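Local coordinates for putative sugar phosphate isomerase (Acidithiobacillus ferrooxidans, PDB 3L2H), which is a putative sugar phosphate isomerase of the cupin superfamily that probably binds a metal ion in its beta-barrel pocket, at residues T80-E84 / N85-P89; E58-E61 / Y62-H65. All coordinates share one frame; numbering follows the deposited sequence.

Interaction 1: residues T80-E84 / N85-P89. With EDO (1,2-ethanediol), chain O.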
# COMPACT_ATOMS: atom_id res chain seq x y z
N THR B 80 -26.50 -22.02 -8.04
CA THR B 80 -26.72 -21.25 -9.25
C THR B 80 -25.97 -19.95 -9.06
O THR B 80 -26.23 -19.21 -8.10
CB THR B 80 -28.17 -20.96 -9.46
OG1 THR B 80 -28.86 -22.19 -9.65
CG2 THR B 80 -28.38 -20.00 -10.68
N LEU B 81 -25.02 -19.70 -9.96
CA LEU B 81 -24.20 -18.50 -9.91
C LEU B 81 -24.81 -17.46 -10.84
O LEU B 81 -25.03 -17.74 -12.00
CB LEU B 81 -22.77 -18.88 -10.36
CG LEU B 81 -21.79 -17.74 -10.68
CD1 LEU B 81 -21.56 -16.85 -9.40
CD2 LEU B 81 -20.48 -18.29 -11.23
N THR B 82 -25.15 -16.27 -10.32
CA THR B 82 -25.56 -15.15 -11.13
C THR B 82 -24.39 -14.19 -11.25
O THR B 82 -23.84 -13.78 -10.24
CB THR B 82 -26.78 -14.42 -10.50
OG1 THR B 82 -27.87 -15.33 -10.47
CG2 THR B 82 -27.18 -13.16 -11.26
N MSE B 83 -24.02 -13.86 -12.49
CA MSE B 83 -22.99 -12.86 -12.77
C MSE B 83 -23.52 -11.95 -13.84
O MSE B 83 -23.89 -12.40 -14.91
CB MSE B 83 -21.67 -13.47 -13.25
CG MSE B 83 -21.00 -14.32 -12.24
SE MSE B 83 -19.20 -14.94 -12.85
CE MSE B 83 -19.80 -16.25 -14.20
N GLU B 84 -23.58 -10.65 -13.54
CA GLU B 84 -24.20 -9.67 -14.44
C GLU B 84 -25.56 -10.21 -14.90
O GLU B 84 -26.39 -10.54 -14.06
CB GLU B 84 -23.24 -9.34 -15.57
CG GLU B 84 -21.92 -8.71 -15.07
CD GLU B 84 -22.14 -7.30 -14.50
OE1 GLU B 84 -22.88 -6.51 -15.16
OE2 GLU B 84 -21.60 -6.98 -13.43
N ASN B 85 -25.81 -10.33 -16.20
CA ASN B 85 -27.11 -10.83 -16.70
C ASN B 85 -27.13 -12.34 -16.97
O ASN B 85 -27.90 -12.79 -17.85
CB ASN B 85 -27.52 -10.20 -18.06
CG ASN B 85 -27.39 -8.69 -18.11
OD1 ASN B 85 -27.29 -8.00 -17.09
ND2 ASN B 85 -27.40 -8.16 -19.34
N ASP B 86 -26.27 -13.13 -16.33
CA ASP B 86 -26.14 -14.53 -16.73
C ASP B 86 -26.25 -15.40 -15.50
O ASP B 86 -25.85 -14.98 -14.40
CB ASP B 86 -24.79 -14.77 -17.43
CG ASP B 86 -24.51 -13.76 -18.56
OD1 ASP B 86 -25.44 -13.47 -19.33
OD2 ASP B 86 -23.36 -13.25 -18.67
N GLN B 87 -26.75 -16.61 -15.69
CA GLN B 87 -26.81 -17.57 -14.62
C GLN B 87 -26.12 -18.83 -15.07
O GLN B 87 -26.27 -19.23 -16.21
CB GLN B 87 -28.23 -17.92 -14.26
CG GLN B 87 -29.01 -16.75 -13.77
CD GLN B 87 -30.11 -17.23 -12.89
OE1 GLN B 87 -30.23 -16.79 -11.74
NE2 GLN B 87 -30.86 -18.21 -13.37
N TYR B 88 -25.37 -19.45 -14.17
CA TYR B 88 -24.65 -20.66 -14.45
C TYR B 88 -24.81 -21.61 -13.28
O TYR B 88 -24.72 -21.20 -12.12
CB TYR B 88 -23.14 -20.45 -14.61
CG TYR B 88 -22.77 -19.39 -15.59
CD1 TYR B 88 -22.80 -18.06 -15.22
CD2 TYR B 88 -22.44 -19.70 -16.90
CE1 TYR B 88 -22.50 -17.07 -16.13
CE2 TYR B 88 -22.13 -18.72 -17.81
CZ TYR B 88 -22.16 -17.41 -17.41
OH TYR B 88 -21.85 -16.40 -18.27
N PRO B 89 -24.94 -22.88 -13.58
CA PRO B 89 -24.94 -23.87 -12.53
C PRO B 89 -23.51 -24.08 -12.07
O PRO B 89 -22.58 -23.94 -12.87
CB PRO B 89 -25.47 -25.11 -13.23
CG PRO B 89 -25.20 -24.87 -14.65
CD PRO B 89 -25.20 -23.46 -14.90
C1 EDO O . -28.63 -25.23 -7.63
O1 EDO O . -29.11 -23.90 -7.44
C2 EDO O . -29.71 -26.10 -8.26
O2 EDO O . -29.07 -27.10 -9.04

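Interaction 2: residues E58-E61 / Y62-H65. With EDO (1,2-ethanediol), chain N.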
# COMPACT_ATOMS: atom_id res chain seq x y z
N GLU B 58 -28.88 -17.88 0.01
CA GLU B 58 -27.95 -17.29 -0.92
C GLU B 58 -26.67 -16.95 -0.19
O GLU B 58 -26.64 -16.84 1.03
CB GLU B 58 -28.50 -16.01 -1.53
CG GLU B 58 -29.69 -16.11 -2.46
CD GLU B 58 -30.04 -14.71 -2.97
OE1 GLU B 58 -29.26 -14.09 -3.76
OE2 GLU B 58 -31.00 -14.17 -2.46
N SER B 59 -25.62 -16.73 -0.97
CA SER B 59 -24.30 -16.51 -0.42
C SER B 59 -24.05 -15.09 0.06
O SER B 59 -23.16 -14.87 0.90
CB SER B 59 -23.24 -16.89 -1.49
OG SER B 59 -23.19 -15.99 -2.59
N THR B 60 -24.83 -14.14 -0.47
CA THR B 60 -24.51 -12.73 -0.31
C THR B 60 -25.64 -11.87 -0.87
O THR B 60 -26.64 -12.40 -1.33
CB THR B 60 -23.19 -12.38 -1.10
OG1 THR B 60 -22.72 -11.09 -0.72
CG2 THR B 60 -23.45 -12.45 -2.62
N GLU B 61 -25.52 -10.56 -0.77
CA GLU B 61 -26.34 -9.68 -1.60
C GLU B 61 -25.53 -9.40 -2.85
O GLU B 61 -24.34 -9.10 -2.76
CB GLU B 61 -26.65 -8.35 -0.90
CG GLU B 61 -27.27 -7.30 -1.82
CD GLU B 61 -28.66 -7.65 -2.35
OE1 GLU B 61 -29.25 -8.63 -1.83
OE2 GLU B 61 -29.20 -6.96 -3.27
N TYR B 62 -26.16 -9.57 -4.01
CA TYR B 62 -25.55 -9.27 -5.32
C TYR B 62 -24.66 -8.05 -5.25
O TYR B 62 -25.13 -6.96 -4.93
CB TYR B 62 -26.67 -9.05 -6.31
CG TYR B 62 -26.31 -8.93 -7.77
CD1 TYR B 62 -25.79 -10.01 -8.48
CD2 TYR B 62 -26.50 -7.73 -8.44
CE1 TYR B 62 -25.49 -9.89 -9.86
CE2 TYR B 62 -26.23 -7.60 -9.80
CZ TYR B 62 -25.73 -8.69 -10.49
OH TYR B 62 -25.45 -8.53 -11.80
N HIS B 63 -23.36 -8.24 -5.54
CA HIS B 63 -22.41 -7.16 -5.31
C HIS B 63 -21.18 -7.18 -6.24
O HIS B 63 -20.85 -8.19 -6.87
CB HIS B 63 -21.96 -7.18 -3.84
CG HIS B 63 -21.06 -8.33 -3.52
ND1 HIS B 63 -21.52 -9.52 -3.03
CD2 HIS B 63 -19.73 -8.51 -3.75
CE1 HIS B 63 -20.51 -10.36 -2.88
NE2 HIS B 63 -19.41 -9.79 -3.35
N LEU B 64 -20.50 -6.04 -6.27
CA LEU B 64 -19.31 -5.81 -7.07
C LEU B 64 -18.30 -5.08 -6.22
O LEU B 64 -18.59 -4.00 -5.68
CB LEU B 64 -19.65 -4.94 -8.28
CG LEU B 64 -18.48 -4.59 -9.19
CD1 LEU B 64 -17.98 -5.80 -9.96
CD2 LEU B 64 -18.92 -3.51 -10.17
N HIS B 65 -17.11 -5.65 -6.08
CA HIS B 65 -15.99 -4.98 -5.39
C HIS B 65 -15.15 -4.17 -6.39
O HIS B 65 -14.85 -4.62 -7.48
CB HIS B 65 -15.04 -5.99 -4.76
CG HIS B 65 -15.57 -6.70 -3.56
ND1 HIS B 65 -15.41 -6.21 -2.29
CD2 HIS B 65 -16.17 -7.91 -3.43
CE1 HIS B 65 -15.96 -7.04 -1.43
NE2 HIS B 65 -16.43 -8.08 -2.09
C1 EDO N . -19.52 -14.58 -1.34
O1 EDO N . -19.28 -13.22 -1.76
C2 EDO N . -19.59 -15.50 -2.54
O2 EDO N . -20.89 -15.32 -3.14
O HOH W 1 -28.66 -10.94 -4.01
O HOH W 2 -27.46 -5.70 -5.02

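Interaction 1: residues T80-E84 / N85-P89
The carbonyl oxygen of Leu81 is gripped by two neighbouring residues of the facing strand. Tyr88 N donates to Leu81 O at 2.8 Å, in the carbonyl plane, and Gln87 CA adds a C-H...O contact to the same Leu81 O at 3.2 Å. In return, Leu81 N donates to Tyr88 O at 2.6 Å, a nearly straight bond of 167°. This is the ladder of a tight antiparallel hairpin, and Met83 with Asp86 forms its last hydrogen-bonded pair before a type II' turn. Glu84, at the turn's first corner, has a positive phi of 47°, a place where glycine is common. On the face of Leu81, Met83 and Tyr88, the methyl of selenomethionine Met83 comes obliquely to the Tyr88 ring, with CE 3.4 Å from CE1. A bend at the last torsion of Met83 (chi3 -72°) brings that methyl round to the ring. Beyond the tyrosine, Thr4 of the second subunit hydrogen-bonds Tyr88 OH and Asp86 OD2, joining this hairpin to the neighbouring chain. On the opposite face, Gln87 runs alongside Thr82 and crosses Thr80, whose CG2 lies 3.9 Å from Gln87 CD. Strand 79-83 is the middle member of a three-stranded sheet, flanked by 86-90 and 105-108; Leu81 and Met83 also pack on Val96 of strand 95-98.

Interaction 2: residues E58-E61 / Y62-H65
His63 is the first histidine of the His-X-His...Glu pattern that marks a cupin's first motif, and the loop leading to it holds its ring. His63 ND1 donates to Glu61 O, the carbonyl two residues back, at 2.9 Å. The oxygen lies only 3° out of the imidazole plane, so the ring is met at its edge, while the donor is tilted 23° from the carbonyl plane. The first torsion of His63 sets CG between the backbone N and the carbonyl carbon (chi1 71°), which turns the ND1 edge of the ring back toward Thr60 and Glu61. There Thr60 crosses it at about a right angle, with Thr60 OG1 3.0 Å from His63 ND1 and the methyl CG2 beside it. Two waters bind the backbone of Tyr62, one at its N and one at its O. The first accepts from Tyr62 N at 2.9 Å and donates to Glu58 OE1; its bond to Glu61 OE1 is weak. The second donates to Tyr62 O at 2.7 Å and also to Glu61 OE2, a carboxylate oxygen bonded to Gln134 as well. Across the ring, His63 NE2 is hydrogen-bonded to Glu70 OE1, and a 1,2-ethanediol bonded to Ser59, Glu70 and His105 lies beside its CE1. A phenylalanine in place of His63 would probably leave Glu61 O and Glu70 OE1 without their imidazole partners and the ring free of the bonds that fix its rotation. In metal-binding cupins the histidines and glutamate of this motif, with a later histidine, are the usual ligands; using ND1 for the backbone leaves NE2 directed at Glu70, consistent with a second-shell carbonyl orienting a probable metal ligand.

From the N terminus the chain passes through strand 46-53 and reaches interaction 2, a short-range closure between Glu61 and His63 in the loop leading into strand 64-65. Strand 70-76 follows, and only then does interaction 1 close the short hairpin of strands 79-83 and 86-90. The two contacts are therefore in series: neither encloses nor crosses the other, and both lie inside the cupin domain. Their centres are about 12 Å apart, yet they meet through Tyr62, whose OH lies 3.2 Å from Glu84 O in a probable hydrogen bond, while its CE1 packs on Thr82 CG2. The Tyr62 side chain thus links loop 58-63 to the hairpin turn, beside strand 105-108, which touches both.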